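PDB 4R81: NADH dehydrogenase from Methanothermobacter marburgensis, which binds flavin mononucleotide in a flavodoxin-like fold and probably catalyses the oxidation of NAD(P)H with a quinone as electron acceptor. Local coordinates for residues E128-L133 and K167-E172. Numbering follows the deposited sequence.
Sequences EKAVVL and KNVTME
Asn168 meets Glu128 at the N-terminal side of the pairing between two neighbouring parallel strands of the flavodoxin-like sheet, 129-135 and the outermost strand 169-174. From Asn168 the side chain runs beside the Glu128 carbonyl: CB lies 3.3 Å from Glu128 O, CG, anti to the carbonyl carbon (chi1 -63°), follows at 3.6 Å from the same oxygen, and ND2 donates to Glu128 O at 3.0 Å, with the acceptor close to the amide plane. The same ND2 comes to 3.8 Å from Glu128 OE2. An alanine here would probably leave Glu128 O without its side-chain donor and this side of the strand pairing less firmly fixed. Next door, Glu128 OE1 and Lys167 NZ stand 4.3 Å apart, beyond a salt bridge.

Further along, Ala130 N to Asn168 O, Thr170 N to Ala130 O, Val132 N to Thr170 O and Glu172 N to Val132 O make the parallel ladder, the last nearly straight (2.8 Å). On one face, Met171 CG packs 3.8 Å from Val132 CB, and helix 148-162 covers both residues. On the other, Leu133 CD2 touches Glu172 CG at 3.6 Å, while the Glu172 carboxylate turns to Arg191 in a salt bridge. Backbone bonds thus set the register, the Asn168 amide adding a side-chain bond beside them.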
# COMPACT_ATOMS: atom_id res chain seq x y z
N GLU A 128 10.10 -21.33 1.25
CA GLU A 128 10.43 -21.84 -0.08
C GLU A 128 9.63 -21.16 -1.18
O GLU A 128 10.16 -20.91 -2.28
CB GLU A 128 10.21 -23.36 -0.13
CG GLU A 128 10.90 -24.06 -1.30
CD GLU A 128 12.42 -24.04 -1.20
OE1 GLU A 128 12.97 -24.00 -0.07
OE2 GLU A 128 13.08 -24.06 -2.27
N LYS A 129 8.37 -20.82 -0.89
CA LYS A 129 7.47 -20.27 -1.90
C LYS A 129 6.41 -19.35 -1.30
O LYS A 129 5.86 -19.64 -0.25
CB LYS A 129 6.77 -21.40 -2.66
CG LYS A 129 5.93 -20.93 -3.84
CD LYS A 129 5.50 -22.11 -4.68
CE LYS A 129 5.04 -21.69 -6.07
NZ LYS A 129 4.42 -22.85 -6.80
N ALA A 130 6.13 -18.26 -2.00
CA ALA A 130 5.00 -17.42 -1.67
C ALA A 130 4.08 -17.32 -2.88
O ALA A 130 4.55 -17.14 -4.01
CB ALA A 130 5.45 -16.04 -1.23
N VAL A 131 2.78 -17.44 -2.63
CA VAL A 131 1.77 -17.32 -3.67
C VAL A 131 0.88 -16.11 -3.37
O VAL A 131 0.35 -15.97 -2.27
CB VAL A 131 0.87 -18.57 -3.71
CG1 VAL A 131 -0.18 -18.44 -4.79
CG2 VAL A 131 1.72 -19.82 -3.92
N VAL A 132 0.72 -15.23 -4.35
CA VAL A 132 -0.16 -14.08 -4.19
C VAL A 132 -1.39 -14.26 -5.07
O VAL A 132 -1.26 -14.45 -6.28
CB VAL A 132 0.55 -12.76 -4.58
CG1 VAL A 132 -0.42 -11.58 -4.49
CG2 VAL A 132 1.75 -12.53 -3.69
N LEU A 133 -2.56 -14.23 -4.46
CA LEU A 133 -3.82 -14.34 -5.20
C LEU A 133 -4.56 -13.03 -5.02
O LEU A 133 -5.17 -12.76 -3.97
CB LEU A 133 -4.66 -15.52 -4.70
CG LEU A 133 -4.03 -16.92 -4.75
CD1 LEU A 133 -5.00 -18.00 -4.25
CD2 LEU A 133 -3.57 -17.26 -6.16
N LYS A 167 12.18 -17.75 -1.42
CA LYS A 167 13.01 -18.33 -2.48
C LYS A 167 12.36 -18.33 -3.86
O LYS A 167 13.05 -18.21 -4.88
CB LYS A 167 13.47 -19.73 -2.08
CG LYS A 167 14.31 -19.74 -0.82
CD LYS A 167 15.02 -21.06 -0.60
CE LYS A 167 15.90 -20.98 0.64
NZ LYS A 167 15.08 -20.84 1.88
N ASN A 168 11.04 -18.45 -3.89
CA ASN A 168 10.28 -18.56 -5.13
C ASN A 168 8.94 -17.86 -4.94
O ASN A 168 8.32 -18.01 -3.88
CB ASN A 168 10.02 -20.03 -5.48
CG ASN A 168 11.30 -20.80 -5.74
OD1 ASN A 168 11.86 -20.75 -6.84
ND2 ASN A 168 11.76 -21.55 -4.74
N VAL A 169 8.50 -17.11 -5.94
CA VAL A 169 7.23 -16.38 -5.85
C VAL A 169 6.38 -16.51 -7.12
O VAL A 169 6.89 -16.58 -8.24
CB VAL A 169 7.44 -14.87 -5.55
CG1 VAL A 169 8.15 -14.68 -4.21
CG2 VAL A 169 8.22 -14.20 -6.67
N THR A 170 5.06 -16.51 -6.91
CA THR A 170 4.08 -16.54 -7.99
C THR A 170 2.97 -15.55 -7.66
O THR A 170 2.55 -15.45 -6.51
CB THR A 170 3.42 -17.93 -8.11
OG1 THR A 170 4.42 -18.93 -8.33
CG2 THR A 170 2.44 -17.95 -9.27
N MET A 171 2.49 -14.81 -8.66
CA MET A 171 1.32 -13.95 -8.47
C MET A 171 0.26 -14.27 -9.52
O MET A 171 0.57 -14.40 -10.70
CB MET A 171 1.70 -12.46 -8.51
CG MET A 171 0.54 -11.51 -8.18
SD MET A 171 1.03 -9.76 -8.13
CE MET A 171 -0.45 -8.98 -7.48
N GLU A 172 -0.98 -14.41 -9.07
CA GLU A 172 -2.10 -14.60 -9.97
C GLU A 172 -3.01 -13.39 -9.85
O GLU A 172 -3.56 -13.13 -8.77
CB GLU A 172 -2.90 -15.85 -9.58
CG GLU A 172 -2.07 -17.12 -9.44
CD GLU A 172 -1.94 -17.89 -10.73
OE1 GLU A 172 -2.37 -17.37 -11.79
OE2 GLU A 172 -1.42 -19.02 -10.69
O HOH W 1 12.96 -22.77 2.13